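PDB 3R67: putative Glycosidase from Bacteroides thetaiotaomicron, which is a putative glycosidase of unestablished function, a strand-rich protein probably folded as a five-bladed beta-propeller. Local coordinates for residues Gln18-Ile23 and Asp91-Asn96; Gly22-Val27 and Leu337-Ala342; Val192-Asp197 and Ala252-Lys257; Lys199-Trp204 and Glu221-Glu226. All coordinates share one frame; numbering follows the deposited sequence. Where two conformers were deposited one is given.

Interaction 1. Residues Gln18-Ile23 and Asp91-Asn96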
loop_
_atom_site.group_PDB
_atom_site.type_symbol
_atom_site.label_atom_id
_atom_site.label_comp_id
_atom_site.label_asym_id
_atom_site.label_seq_id
_atom_site.Cartn_x
_atom_site.Cartn_y
_atom_site.Cartn_z
ATOM N N GLN A 18 4.310 -10.729 -14.251
ATOM C CA GLN A 18 4.931 -10.259 -15.487
ATOM C C GLN A 18 4.346 -8.944 -15.958
ATOM O O GLN A 18 3.140 -8.705 -15.824
ATOM C CB GLN A 18 4.738 -11.313 -16.595
ATOM C CG GLN A 18 5.310 -12.702 -16.271
ATOM C CD GLN A 18 6.810 -12.725 -16.080
ATOM O OE1 GLN A 18 7.564 -11.999 -16.745
ATOM N NE2 GLN A 18 7.278 -13.615 -15.208
ATOM N N ARG A 19 5.200 -8.098 -16.542
ATOM C CA ARG A 19 4.800 -6.803 -17.096
ATOM C C ARG A 19 4.025 -7.018 -18.402
ATOM O O ARG A 19 4.582 -7.578 -19.347
ATOM C CB ARG A 19 6.038 -5.899 -17.328
ATOM C CG ARG A 19 6.676 -5.386 -16.057
ATOM C CD ARG A 19 8.130 -4.995 -16.247
ATOM N NE ARG A 19 8.731 -4.531 -14.988
ATOM C CZ ARG A 19 9.266 -5.320 -14.061
ATOM N NH1 ARG A 19 9.243 -6.639 -14.205
ATOM N NH2 ARG A 19 9.793 -4.794 -12.960
ATOM N N PRO A 20 2.726 -6.639 -18.469
ATOM C CA PRO A 20 1.989 -6.779 -19.737
ATOM C C PRO A 20 2.536 -5.801 -20.770
ATOM O O PRO A 20 2.869 -4.659 -20.408
ATOM C CB PRO A 20 0.547 -6.467 -19.347
ATOM C CG PRO A 20 0.663 -5.588 -18.162
ATOM C CD PRO A 20 1.923 -5.922 -17.452
ATOM N N GLU A 21 2.663 -6.243 -22.029
ATOM C CA GLU A 21 3.284 -5.473 -23.114
ATOM C C GLU A 21 2.461 -4.241 -23.480
ATOM O O GLU A 21 1.225 -4.320 -23.587
ATOM C CB GLU A 21 3.495 -6.338 -24.379
ATOM C CG GLU A 21 4.402 -7.545 -24.184
ATOM C CD GLU A 21 3.867 -8.709 -23.371
ATOM O OE1 GLU A 21 2.626 -8.821 -23.220
ATOM O OE2 GLU A 21 4.689 -9.563 -22.965
ATOM N N GLY A 22 3.189 -3.127 -23.642
ATOM C CA GLY A 22 2.698 -1.811 -24.015
ATOM C C GLY A 22 1.661 -1.194 -23.108
ATOM O O GLY A 22 0.965 -0.287 -23.538
ATOM N N ILE A 23 1.590 -1.607 -21.842
ATOM C CA ILE A 23 0.560 -1.134 -20.914
ATOM C C ILE A 23 1.079 -0.071 -19.910
ATOM O O ILE A 23 0.336 0.871 -19.606
ATOM C CB ILE A 23 0.007 -2.377 -20.141
ATOM C CG1 ILE A 23 -0.817 -3.282 -21.081
ATOM C CG2 ILE A 23 -0.812 -2.031 -18.895
ATOM C CD1 ILE A 23 -2.047 -2.644 -21.831
ATOM N N ASP A 91 -10.576 -4.208 -17.792
ATOM C CA ASP A 91 -9.716 -5.395 -17.931
ATOM C C ASP A 91 -8.555 -5.438 -16.895
ATOM O O ASP A 91 -7.946 -6.496 -16.710
ATOM C CB ASP A 91 -9.117 -5.475 -19.351
ATOM C CG ASP A 91 -8.235 -4.320 -19.823
ATOM O OD1 ASP A 91 -8.006 -3.380 -19.034
ATOM O OD2 ASP A 91 -7.780 -4.357 -20.990
ATOM N N GLY A 92 -8.270 -4.317 -16.243
ATOM C CA GLY A 92 -7.189 -4.239 -15.262
ATOM C C GLY A 92 -5.891 -3.725 -15.855
ATOM O O GLY A 92 -4.903 -3.562 -15.127
ATOM N N LEU A 93 -5.888 -3.433 -17.187
ATOM C CA LEU A 93 -4.702 -2.995 -17.928
ATOM C C LEU A 93 -4.855 -1.581 -18.481
ATOM O O LEU A 93 -3.915 -0.788 -18.364
ATOM C CB LEU A 93 -4.410 -3.954 -19.096
ATOM C CG LEU A 93 -4.216 -5.447 -18.819
ATOM C CD1 LEU A 93 -4.028 -6.209 -20.121
ATOM C CD2 LEU A 93 -3.050 -5.699 -17.898
ATOM N N HIS A 94 -6.009 -1.271 -19.114
ATOM C CA HIS A 94 -6.247 0.060 -19.662
ATOM C C HIS A 94 -7.187 0.835 -18.743
ATOM O O HIS A 94 -8.290 0.392 -18.449
ATOM C CB HIS A 94 -6.794 0.023 -21.093
ATOM C CG HIS A 94 -7.030 1.410 -21.619
ATOM N ND1 HIS A 94 -5.982 2.198 -22.089
ATOM C CD2 HIS A 94 -8.173 2.129 -21.671
ATOM C CE1 HIS A 94 -6.532 3.357 -22.421
ATOM N NE2 HIS A 94 -7.845 3.362 -22.190
ATOM N N PHE A 95 -6.735 1.996 -18.304
ATOM C CA PHE A 95 -7.442 2.802 -17.327
ATOM C C PHE A 95 -7.872 4.150 -17.833
ATOM O O PHE A 95 -7.171 4.778 -18.629
ATOM C CB PHE A 95 -6.506 3.034 -16.119
ATOM C CG PHE A 95 -6.404 1.828 -15.219
ATOM C CD1 PHE A 95 -5.552 0.768 -15.537
ATOM C CD2 PHE A 95 -7.171 1.740 -14.064
ATOM C CE1 PHE A 95 -5.496 -0.370 -14.724
ATOM C CE2 PHE A 95 -7.107 0.607 -13.250
ATOM C CZ PHE A 95 -6.268 -0.440 -13.582
ATOM N N ASN A 96 -9.041 4.598 -17.335
ATOM C CA ASN A 96 -9.595 5.945 -17.498
ATOM C C ASN A 96 -9.486 6.628 -16.158
ATOM O O ASN A 96 -9.338 5.940 -15.149
ATOM C CB ASN A 96 -11.006 5.959 -18.048
ATOM C CG ASN A 96 -11.059 5.642 -19.515
ATOM O OD1 ASN A 96 -10.502 6.365 -20.356
ATOM N ND2 ASN A 96 -11.777 4.593 -19.860
HETATM O O HOH W 1 -2.643 1.310 -19.580
#
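One water does the polar work between two loops that share no direct hydrogen bond: it donates to I23 O at 3.0 Å and to L93 O at 2.7 Å, tying the two backbones at the surface. The L93 loop joins strands 82-89 and 96-97 of an antiparallel sheet, one blade of what is probably a beta-propeller, and it is shaped by an Asx turn. D91 OD1 takes both L93 N and H94 N, the first from above the carboxylate plane and the second, nearly straight at 169°, on its syn lone pair. G92, between D91 and L93, has a positive phi (95°) that lets the chain curl round the carboxylate. Thus fixed, L93 meets I23 and P20, whose side chains also rest on V348 of strand 345-351. The I23 side chain crosses that of L93 at about a right angle: CD1 packs on L93 CB at 3.8 Å, while CG2, anti to the backbone N, is carried against the L93 carbonyl oxygen. At the far end of the leucine, one methyl reaches the proline ring, with L93 CD2 3.7 Å from P20 CG and 4.0 Å from P20 CB.

Interaction 2. Residues Gly22-Val27 and Leu337-Ala342; sequences GINPIV and LYYGCA
Two groups bond to the hydroxyl of Y339, Y306 OH and the carboxylate oxygen E313 OE2, and N24 ND2 approaches the same Y339 OH to 4.1 Å, too far for a hydrogen bond. The N24 and Y339 side chains cross at about a right angle, with the amide plane turned 66° from the ring. The amide has its own hold on the fold: N24 OD1 accepts from the backbone N of V348, in the strand next to 334-341. Y339 CG lies between its backbone N and carbonyl carbon (chi1 58°), and from there the ring runs out to bring its hydroxyl toward N24; Y306 meets this ring edge-to-face.

The apolar half of the contact is I26 on Y338. The isoleucine tip comes in at the edge of the phenol ring, near its plane, with I26 CD1 3.6 Å from Y338 CD1 and 3.8 Å from Y338 CE1. The two side chains cross at about a right angle, and CD1 is the isoleucine atom that touches the ring. Beyond it the Y338 hydroxyl bonds to G92 O, which fixes the far end of the ring, and V63 and V65 of strand 62-70 pack on the same side chain.

A cis peptide bond precedes P25 and turns the loop sharply between the two contacting residues. I26 and V27 then both face V346 of strand 345-351, a classic beta bulge in the early segment: the early chain thus joins the edge of the last antiparallel sheet, consistent with the way N- and C-terminal chain segments meet to close a beta-propeller.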
loop_
_atom_site.group_PDB
_atom_site.type_symbol
_atom_site.label_atom_id
_atom_site.label_comp_id
_atom_site.label_asym_id
_atom_site.label_seq_id
_atom_site.Cartn_x
_atom_site.Cartn_y
_atom_site.Cartn_z
ATOM N N GLY A 22 3.189 -3.127 -23.642
ATOM C CA GLY A 22 2.698 -1.811 -24.015
ATOM C C GLY A 22 1.661 -1.194 -23.108
ATOM O O GLY A 22 0.965 -0.287 -23.538
ATOM N N ILE A 23 1.590 -1.607 -21.842
ATOM C CA ILE A 23 0.560 -1.134 -20.914
ATOM C C ILE A 23 1.079 -0.071 -19.910
ATOM O O ILE A 23 0.336 0.871 -19.606
ATOM C CB ILE A 23 0.007 -2.377 -20.141
ATOM C CG1 ILE A 23 -0.817 -3.282 -21.081
ATOM C CG2 ILE A 23 -0.812 -2.031 -18.895
ATOM C CD1 ILE A 23 -2.047 -2.644 -21.831
ATOM N N ASN A 24 2.297 -0.236 -19.380
ATOM C CA ASN A 24 2.817 0.628 -18.326
ATOM C C ASN A 24 3.556 1.870 -18.868
ATOM O O ASN A 24 4.225 1.784 -19.886
ATOM C CB ASN A 24 3.756 -0.168 -17.426
ATOM C CG ASN A 24 3.026 -1.234 -16.660
ATOM O OD1 ASN A 24 1.934 -1.000 -16.140
ATOM N ND2 ASN A 24 3.644 -2.397 -16.485
ATOM N N PRO A 25 3.438 3.043 -18.188
ATOM C CA PRO A 25 2.663 3.296 -16.946
ATOM C C PRO A 25 1.172 3.375 -17.209
ATOM O O PRO A 25 0.731 3.850 -18.243
ATOM C CB PRO A 25 3.201 4.647 -16.461
ATOM C CG PRO A 25 3.670 5.343 -17.698
ATOM C CD PRO A 25 4.134 4.264 -18.654
ATOM N N ILE A 26 0.397 2.893 -16.264
ATOM C CA ILE A 26 -1.049 2.980 -16.368
ATOM C C ILE A 26 -1.515 4.389 -15.886
ATOM O O ILE A 26 -2.562 4.842 -16.318
ATOM C CB ILE A 26 -1.774 1.834 -15.610
ATOM C CG1 ILE A 26 -1.509 1.855 -14.087
ATOM C CG2 ILE A 26 -1.393 0.482 -16.215
ATOM C CD1 ILE A 26 -2.572 1.192 -13.251
ATOM N N VAL A 27 -0.760 5.062 -14.996
ATOM C CA VAL A 27 -1.065 6.404 -14.477
ATOM C C VAL A 27 0.231 7.211 -14.469
ATOM O O VAL A 27 1.257 6.742 -13.977
ATOM C CB VAL A 27 -1.759 6.432 -13.070
ATOM C CG1 VAL A 27 -2.188 7.859 -12.697
ATOM C CG2 VAL A 27 -2.975 5.513 -13.018
ATOM N N LEU A 337 -1.169 -6.812 -9.897
ATOM C CA LEU A 337 -0.361 -6.157 -8.862
ATOM C C LEU A 337 -0.046 -4.732 -9.307
ATOM O O LEU A 337 0.591 -4.541 -10.349
ATOM C CB LEU A 337 0.925 -6.989 -8.616
ATOM C CG LEU A 337 1.849 -6.558 -7.460
ATOM C CD1 LEU A 337 1.158 -6.714 -6.108
ATOM C CD2 LEU A 337 3.105 -7.392 -7.443
ATOM N N TYR A 338 -0.515 -3.740 -8.533
ATOM C CA TYR A 338 -0.334 -2.324 -8.852
ATOM C C TYR A 338 0.734 -1.739 -7.952
ATOM O O TYR A 338 0.784 -2.046 -6.757
ATOM C CB TYR A 338 -1.662 -1.557 -8.735
ATOM C CG TYR A 338 -2.675 -2.113 -9.708
ATOM C CD1 TYR A 338 -2.722 -1.670 -11.024
ATOM C CD2 TYR A 338 -3.505 -3.168 -9.348
ATOM C CE1 TYR A 338 -3.629 -2.208 -11.934
ATOM C CE2 TYR A 338 -4.431 -3.700 -10.240
ATOM C CZ TYR A 338 -4.469 -3.240 -11.540
ATOM O OH TYR A 338 -5.338 -3.817 -12.431
ATOM N N TYR A 339 1.645 -0.959 -8.554
ATOM C CA TYR A 339 2.785 -0.470 -7.798
ATOM C C TYR A 339 3.271 0.893 -8.283
ATOM O O TYR A 339 3.023 1.303 -9.422
ATOM C CB TYR A 339 3.949 -1.494 -7.887
ATOM C CG TYR A 339 4.430 -1.823 -9.281
ATOM C CD1 TYR A 339 3.846 -2.851 -10.018
ATOM C CD2 TYR A 339 5.531 -1.172 -9.831
ATOM C CE1 TYR A 339 4.322 -3.200 -11.285
ATOM C CE2 TYR A 339 6.019 -1.514 -11.094
ATOM C CZ TYR A 339 5.408 -2.529 -11.816
ATOM O OH TYR A 339 5.905 -2.888 -13.044
ATOM N N GLY A 340 3.988 1.563 -7.390
ATOM C CA GLY A 340 4.597 2.852 -7.677
ATOM C C GLY A 340 5.941 2.627 -8.314
ATOM O O GLY A 340 6.660 1.707 -7.920
ATOM N N CYS A 341 6.281 3.464 -9.299
ATOM C CA CYS A 341 7.538 3.384 -10.049
ATOM C C CYS A 341 8.375 4.575 -9.725
ATOM O O CYS A 341 8.046 5.674 -10.193
ATOM C CB CYS A 341 7.268 3.298 -11.552
ATOM S SG CYS A 341 6.097 2.017 -12.017
ATOM N N ALA A 342 9.436 4.368 -8.906
ATOM C CA ALA A 342 10.412 5.366 -8.459
ATOM C C ALA A 342 9.710 6.670 -7.972
ATOM O O ALA A 342 10.191 7.763 -8.247
ATOM C CB ALA A 342 11.385 5.674 -9.590
#

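Interaction 3. Residues Val192-Asp197 and Ala252-Lys257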
loop_
_atom_site.group_PDB
_atom_site.type_symbol
_atom_site.label_atom_id
_atom_site.label_comp_id
_atom_site.label_asym_id
_atom_site.label_seq_id
_atom_site.Cartn_x
_atom_site.Cartn_y
_atom_site.Cartn_z
ATOM N N VAL A 192 -12.329 -10.775 -0.122
ATOM C CA VAL A 192 -12.995 -10.088 0.976
ATOM C C VAL A 192 -12.117 -10.104 2.235
ATOM O O VAL A 192 -11.263 -10.975 2.384
ATOM C CB VAL A 192 -14.390 -10.724 1.272
ATOM C CG1 VAL A 192 -15.363 -10.518 0.097
ATOM C CG2 VAL A 192 -14.284 -12.205 1.658
ATOM N N ILE A 193 -12.376 -9.168 3.160
ATOM C CA ILE A 193 -11.692 -9.097 4.453
ATOM C C ILE A 193 -12.058 -10.361 5.255
ATOM O O ILE A 193 -13.238 -10.686 5.397
ATOM C CB ILE A 193 -12.043 -7.773 5.193
ATOM C CG1 ILE A 193 -11.432 -6.565 4.415
ATOM C CG2 ILE A 193 -11.558 -7.816 6.661
ATOM C CD1 ILE A 193 -11.805 -5.110 4.941
ATOM N N ALA A 194 -11.022 -11.096 5.718
ATOM C CA ALA A 194 -11.171 -12.354 6.460
ATOM C C ALA A 194 -11.235 -12.137 7.983
ATOM O O ALA A 194 -10.524 -11.297 8.536
ATOM C CB ALA A 194 -10.011 -13.286 6.139
ATOM N N LYS A 195 -12.039 -12.954 8.650
ATOM C CA LYS A 195 -12.194 -12.963 10.092
ATOM C C LYS A 195 -11.606 -14.265 10.605
ATOM O O LYS A 195 -12.009 -15.335 10.147
ATOM C CB LYS A 195 -13.675 -12.784 10.459
ATOM C CG LYS A 195 -13.925 -12.143 11.814
ATOM C CD LYS A 195 -15.354 -11.630 11.887
ATOM C CE LYS A 195 -15.608 -10.806 13.118
ATOM N NZ LYS A 195 -16.966 -10.201 13.097
ATOM N N ILE A 196 -10.576 -14.173 11.457
ATOM C CA ILE A 196 -9.866 -15.311 12.068
ATOM C C ILE A 196 -9.981 -15.162 13.578
ATOM O O ILE A 196 -9.674 -14.082 14.104
ATOM C CB ILE A 196 -8.376 -15.389 11.583
ATOM C CG1 ILE A 196 -8.286 -15.500 10.041
ATOM C CG2 ILE A 196 -7.600 -16.525 12.277
ATOM C CD1 ILE A 196 -6.874 -15.283 9.445
ATOM N N ASP A 197 -10.452 -16.227 14.268
ATOM C CA ASP A 197 -10.637 -16.296 15.727
ATOM C C ASP A 197 -11.519 -15.101 16.217
ATOM O O ASP A 197 -11.206 -14.491 17.242
ATOM C CB ASP A 197 -9.251 -16.307 16.434
ATOM C CG ASP A 197 -9.165 -16.963 17.814
ATOM O OD1 ASP A 197 -10.230 -17.340 18.371
ATOM O OD2 ASP A 197 -8.028 -17.144 18.312
ATOM N N ALA A 252 -2.852 -8.607 2.677
ATOM C CA ALA A 252 -2.420 -10.005 2.729
ATOM C C ALA A 252 -3.530 -10.887 2.178
ATOM O O ALA A 252 -4.706 -10.501 2.250
ATOM C CB ALA A 252 -2.051 -10.407 4.148
ATOM N N ILE A 253 -3.164 -12.035 1.582
ATOM C CA ILE A 253 -4.143 -12.947 0.985
ATOM C C ILE A 253 -3.937 -14.359 1.535
ATOM O O ILE A 253 -2.820 -14.880 1.533
ATOM C CB ILE A 253 -4.073 -12.928 -0.599
ATOM C CG1 ILE A 253 -5.109 -13.871 -1.280
ATOM C CG2 ILE A 253 -2.659 -13.147 -1.155
ATOM C CD1 ILE A 253 -6.611 -13.409 -1.228
HETATM N N MSE A 254 -5.029 -14.970 2.018
HETATM C CA MSE A 254 -5.013 -16.352 2.501
HETATM C C MSE A 254 -4.954 -17.301 1.316
HETATM O O MSE A 254 -5.753 -17.175 0.386
HETATM C CB MSE A 254 -6.235 -16.658 3.382
HETATM C CG MSE A 254 -6.269 -15.872 4.681
HETATM SE SE MSE A 254 -7.814 -16.309 5.815
HETATM C CE MSE A 254 -7.396 -18.211 6.151
ATOM N N THR A 255 -3.983 -18.221 1.332
ATOM C CA THR A 255 -3.771 -19.203 0.263
ATOM C C THR A 255 -3.917 -20.604 0.857
ATOM O O THR A 255 -4.072 -20.735 2.073
ATOM C CB THR A 255 -2.403 -19.006 -0.418
ATOM O OG1 THR A 255 -1.364 -19.485 0.443
ATOM C CG2 THR A 255 -2.155 -17.561 -0.889
ATOM N N ASP A 256 -3.831 -21.652 0.015
ATOM C CA ASP A 256 -3.908 -23.042 0.469
ATOM C C ASP A 256 -2.700 -23.402 1.390
ATOM O O ASP A 256 -2.807 -24.353 2.165
ATOM C CB ASP A 256 -3.973 -24.015 -0.742
ATOM C CG ASP A 256 -2.837 -23.903 -1.758
ATOM O OD1 ASP A 256 -2.356 -22.769 -1.999
ATOM O OD2 ASP A 256 -2.499 -24.933 -2.393
ATOM N N LYS A 257 -1.591 -22.625 1.328
ATOM C CA LYS A 257 -0.369 -22.882 2.113
ATOM C C LYS A 257 -0.250 -22.023 3.394
ATOM O O LYS A 257 0.630 -22.276 4.212
ATOM C CB LYS A 257 0.881 -22.612 1.257
ATOM C CG LYS A 257 0.983 -23.390 -0.053
ATOM C CD LYS A 257 1.125 -24.871 0.101
ATOM C CE LYS A 257 1.348 -25.432 -1.280
ATOM N NZ LYS A 257 1.672 -26.867 -1.265
#
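M254, a selenomethionine on strand 245-255, is the residue of the second segment that meets A194 and I196, and its side chain sets out toward them. It was modelled in two conformers, so the touches described here belong to one of them and are less certain. In this conformer the chain runs out extended at chi2 (-179°) and then bends at chi3 (63°), which turns the methyl aside and leaves selenium in front. M254 SE lies 3.8 Å from A194 CB and 3.9 Å from I196 CD1. The I196 and M254 side chains reach toward each other tip to tip, whereas A194 offers only its methyl.

V183 of the intervening strand 180-187 and I259 of strand 258-266 also touch M254, and I259 touches I196 as well. The contact therefore spans strand 180-187 within one mixed, curled beta-sheet of a probable propeller fold. Further on, T255 OG1 accepts a bond from K257 N at 3.3 Å in an ST turn.

With no hydrogen bond between the segments, the join relies on apolar contact around one large, polarisable selenium; as far as this conformer is representative, dispersion forces should account for most of its hold.

Interaction 4. Residues Lys199-Trp204 and Glu221-Glu226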
loop_
_atom_site.group_PDB
_atom_site.type_symbol
_atom_site.label_atom_id
_atom_site.label_comp_id
_atom_site.label_asym_id
_atom_site.label_seq_id
_atom_site.Cartn_x
_atom_site.Cartn_y
_atom_site.Cartn_z
ATOM N N LYS A 199 -11.789 -12.111 15.055
ATOM C CA LYS A 199 -11.119 -10.820 14.860
ATOM C C LYS A 199 -10.714 -10.570 13.412
ATOM O O LYS A 199 -10.585 -11.507 12.615
ATOM C CB LYS A 199 -9.827 -10.764 15.716
ATOM C CG LYS A 199 -9.972 -10.847 17.219
ATOM C CD LYS A 199 -8.566 -11.002 17.820
ATOM C CE LYS A 199 -8.521 -11.145 19.322
ATOM N NZ LYS A 199 -9.176 -12.394 19.794
ATOM N N TYR A 200 -10.449 -9.302 13.097
ATOM C CA TYR A 200 -9.859 -8.843 11.855
ATOM C C TYR A 200 -8.383 -8.685 12.120
ATOM O O TYR A 200 -8.005 -8.408 13.262
ATOM C CB TYR A 200 -10.521 -7.567 11.350
ATOM C CG TYR A 200 -11.998 -7.723 11.096
ATOM C CD1 TYR A 200 -12.464 -8.492 10.033
ATOM C CD2 TYR A 200 -12.932 -7.028 11.857
ATOM C CE1 TYR A 200 -13.823 -8.607 9.765
ATOM C CE2 TYR A 200 -14.297 -7.138 11.600
ATOM C CZ TYR A 200 -14.736 -7.932 10.551
ATOM O OH TYR A 200 -16.074 -8.050 10.274
ATOM N N TRP A 201 -7.541 -8.917 11.113
ATOM C CA TRP A 201 -6.085 -8.905 11.280
ATOM C C TRP A 201 -5.384 -8.051 10.246
ATOM O O TRP A 201 -5.828 -7.981 9.096
ATOM C CB TRP A 201 -5.561 -10.353 11.157
ATOM C CG TRP A 201 -6.056 -11.281 12.233
ATOM C CD1 TRP A 201 -7.292 -11.855 12.314
ATOM C CD2 TRP A 201 -5.314 -11.767 13.355
ATOM N NE1 TRP A 201 -7.385 -12.617 13.454
ATOM C CE2 TRP A 201 -6.187 -12.582 14.114
ATOM C CE3 TRP A 201 -3.993 -11.584 13.805
ATOM C CZ2 TRP A 201 -5.778 -13.228 15.287
ATOM C CZ3 TRP A 201 -3.592 -12.216 14.977
ATOM C CH2 TRP A 201 -4.482 -13.017 15.708
HETATM N N MSE A 202 -4.256 -7.434 10.639
HETATM C CA MSE A 202 -3.432 -6.690 9.677
HETATM C C MSE A 202 -1.953 -6.742 10.004
HETATM O O MSE A 202 -1.562 -6.718 11.166
HETATM C CB MSE A 202 -3.826 -5.207 9.556
HETATM C CG MSE A 202 -3.499 -4.355 10.782
HETATM SE SE MSE A 202 -3.820 -2.458 10.479
HETATM C CE MSE A 202 -5.226 -2.691 9.542
ATOM N N TYR A 203 -1.138 -6.722 8.952
ATOM C CA TYR A 203 0.303 -6.535 9.010
ATOM C C TYR A 203 0.536 -5.082 8.752
ATOM O O TYR A 203 -0.117 -4.534 7.861
ATOM C CB TYR A 203 1.043 -7.442 8.014
ATOM C CG TYR A 203 0.773 -8.909 8.227
ATOM C CD1 TYR A 203 1.516 -9.649 9.144
ATOM C CD2 TYR A 203 -0.236 -9.562 7.521
ATOM C CE1 TYR A 203 1.244 -10.994 9.375
ATOM C CE2 TYR A 203 -0.503 -10.913 7.733
ATOM C CZ TYR A 203 0.234 -11.619 8.667
ATOM O OH TYR A 203 -0.036 -12.940 8.891
ATOM N N TRP A 204 1.372 -4.419 9.544
ATOM C CA TRP A 204 1.630 -3.016 9.277
ATOM C C TRP A 204 3.071 -2.698 9.656
ATOM O O TRP A 204 3.649 -3.359 10.516
ATOM C CB TRP A 204 0.620 -2.098 10.028
ATOM C CG TRP A 204 0.852 -2.057 11.506
ATOM C CD1 TRP A 204 0.395 -2.943 12.440
ATOM C CD2 TRP A 204 1.673 -1.119 12.205
ATOM N NE1 TRP A 204 0.887 -2.615 13.684
ATOM C CE2 TRP A 204 1.695 -1.512 13.564
ATOM C CE3 TRP A 204 2.420 0.006 11.811
ATOM C CZ2 TRP A 204 2.398 -0.795 14.533
ATOM C CZ3 TRP A 204 3.154 0.686 12.768
ATOM C CH2 TRP A 204 3.134 0.288 14.110
ATOM N N GLU A 221 -5.654 -2.638 17.345
ATOM C CA GLU A 221 -4.835 -2.824 18.527
ATOM C C GLU A 221 -3.505 -3.549 18.181
ATOM O O GLU A 221 -3.530 -4.759 17.937
ATOM C CB GLU A 221 -5.636 -3.621 19.571
ATOM C CG GLU A 221 -4.920 -3.805 20.889
ATOM C CD GLU A 221 -5.655 -4.707 21.853
ATOM O OE1 GLU A 221 -5.588 -5.944 21.678
ATOM O OE2 GLU A 221 -6.282 -4.180 22.798
ATOM N N PRO A 222 -2.345 -2.833 18.177
ATOM C CA PRO A 222 -1.058 -3.504 17.906
ATOM C C PRO A 222 -0.744 -4.585 18.935
ATOM O O PRO A 222 -0.954 -4.376 20.137
ATOM C CB PRO A 222 -0.032 -2.362 18.001
ATOM C CG PRO A 222 -0.824 -1.107 17.798
ATOM C CD PRO A 222 -2.150 -1.390 18.438
HETATM N N MSE A 223 -0.253 -5.750 18.475
HETATM C CA MSE A 223 0.076 -6.841 19.398
HETATM C C MSE A 223 1.415 -6.568 20.037
HETATM O O MSE A 223 2.350 -6.144 19.355
HETATM C CB MSE A 223 0.061 -8.195 18.695
HETATM C CG MSE A 223 -1.353 -8.601 18.261
HETATM SE SE MSE A 223 -1.426 -10.319 17.413
HETATM C CE MSE A 223 -0.897 -11.406 18.944
ATOM N N LEU A 224 1.486 -6.764 21.371
ATOM C CA LEU A 224 2.670 -6.463 22.160
ATOM C C LEU A 224 3.301 -7.717 22.743
ATOM O O LEU A 224 2.607 -8.709 22.960
ATOM C CB LEU A 224 2.308 -5.498 23.307
ATOM C CG LEU A 224 1.568 -4.190 22.962
ATOM C CD1 LEU A 224 1.264 -3.398 24.220
ATOM C CD2 LEU A 224 2.359 -3.307 21.992
ATOM N N ASP A 225 4.624 -7.674 22.994
ATOM C CA ASP A 225 5.349 -8.767 23.637
ATOM C C ASP A 225 5.186 -8.637 25.178
ATOM O O ASP A 225 4.491 -7.729 25.649
ATOM C CB ASP A 225 6.840 -8.791 23.206
ATOM C CG ASP A 225 7.714 -7.595 23.587
ATOM O OD1 ASP A 225 7.332 -6.841 24.517
ATOM O OD2 ASP A 225 8.811 -7.457 23.010
ATOM N N GLU A 226 5.847 -9.542 25.949
ATOM C CA GLU A 226 5.863 -9.627 27.426
ATOM C C GLU A 226 6.268 -8.275 28.074
ATOM O O GLU A 226 5.746 -7.944 29.140
ATOM C CB GLU A 226 6.849 -10.748 27.847
ATOM C CG GLU A 226 7.300 -10.802 29.300
ATOM C CD GLU A 226 8.722 -11.314 29.480
ATOM O OE1 GLU A 226 9.491 -11.340 28.488
ATOM O OE2 GLU A 226 9.097 -11.604 30.636
#
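Strand 199-204 and the short strand 221-222 do not pair directly: CA atoms of W201 and E221 stay 9.5 Å apart, and those of W204 and P222 9.1 Å, because strand 210-214 lies between them and bonds to each. Side chains span the gap. M223, a selenomethionine, makes a Met-aromatic contact with W201: its SE lies 3.8 Å from W201 CZ3 and 5.0 Å from the centroid of the six-membered ring, in a direction 64° off the ring normal, and so meets the indole obliquely.

The three strands are successive antiparallel members of one mixed sheet, consistent with a blade of a beta-propeller. W201 has its indole fixed by a bond from NE1 to I196 O, and V183, V211 and T213 pack against the side chain.

The second tryptophan meets the proline: W204 NE1 is 4.4 Å from P222 CB, a loose and again oblique approach. That same nitrogen bonds to N210 OD1, while F230 meets the indole edge-to-face. N210 ND2 in turn bonds to M223 O, so one asparagine side chain links the W204 indole with the backbone of the second segment.

Interactions 1 and 2 start from the same early loop and share G22 and I23; they touch directly, the loop 91-96 of the first meeting Y338 and I26 of the second. Interaction 1 is a surface contact bridged by water, whereas interaction 2, partly buried, sets a methyl against a tyrosine edge. Interactions 3 and 4 belong to the same mixed sheet and also touch, through the neighbouring strands 190-196 and 199-204. Both use selenomethionine, against aliphatic groups in partly buried interaction 3 and against indole in buried interaction 4. Interactions 1 and 4 lie on opposite sides of the chain's centre, with centres about 35 Å apart.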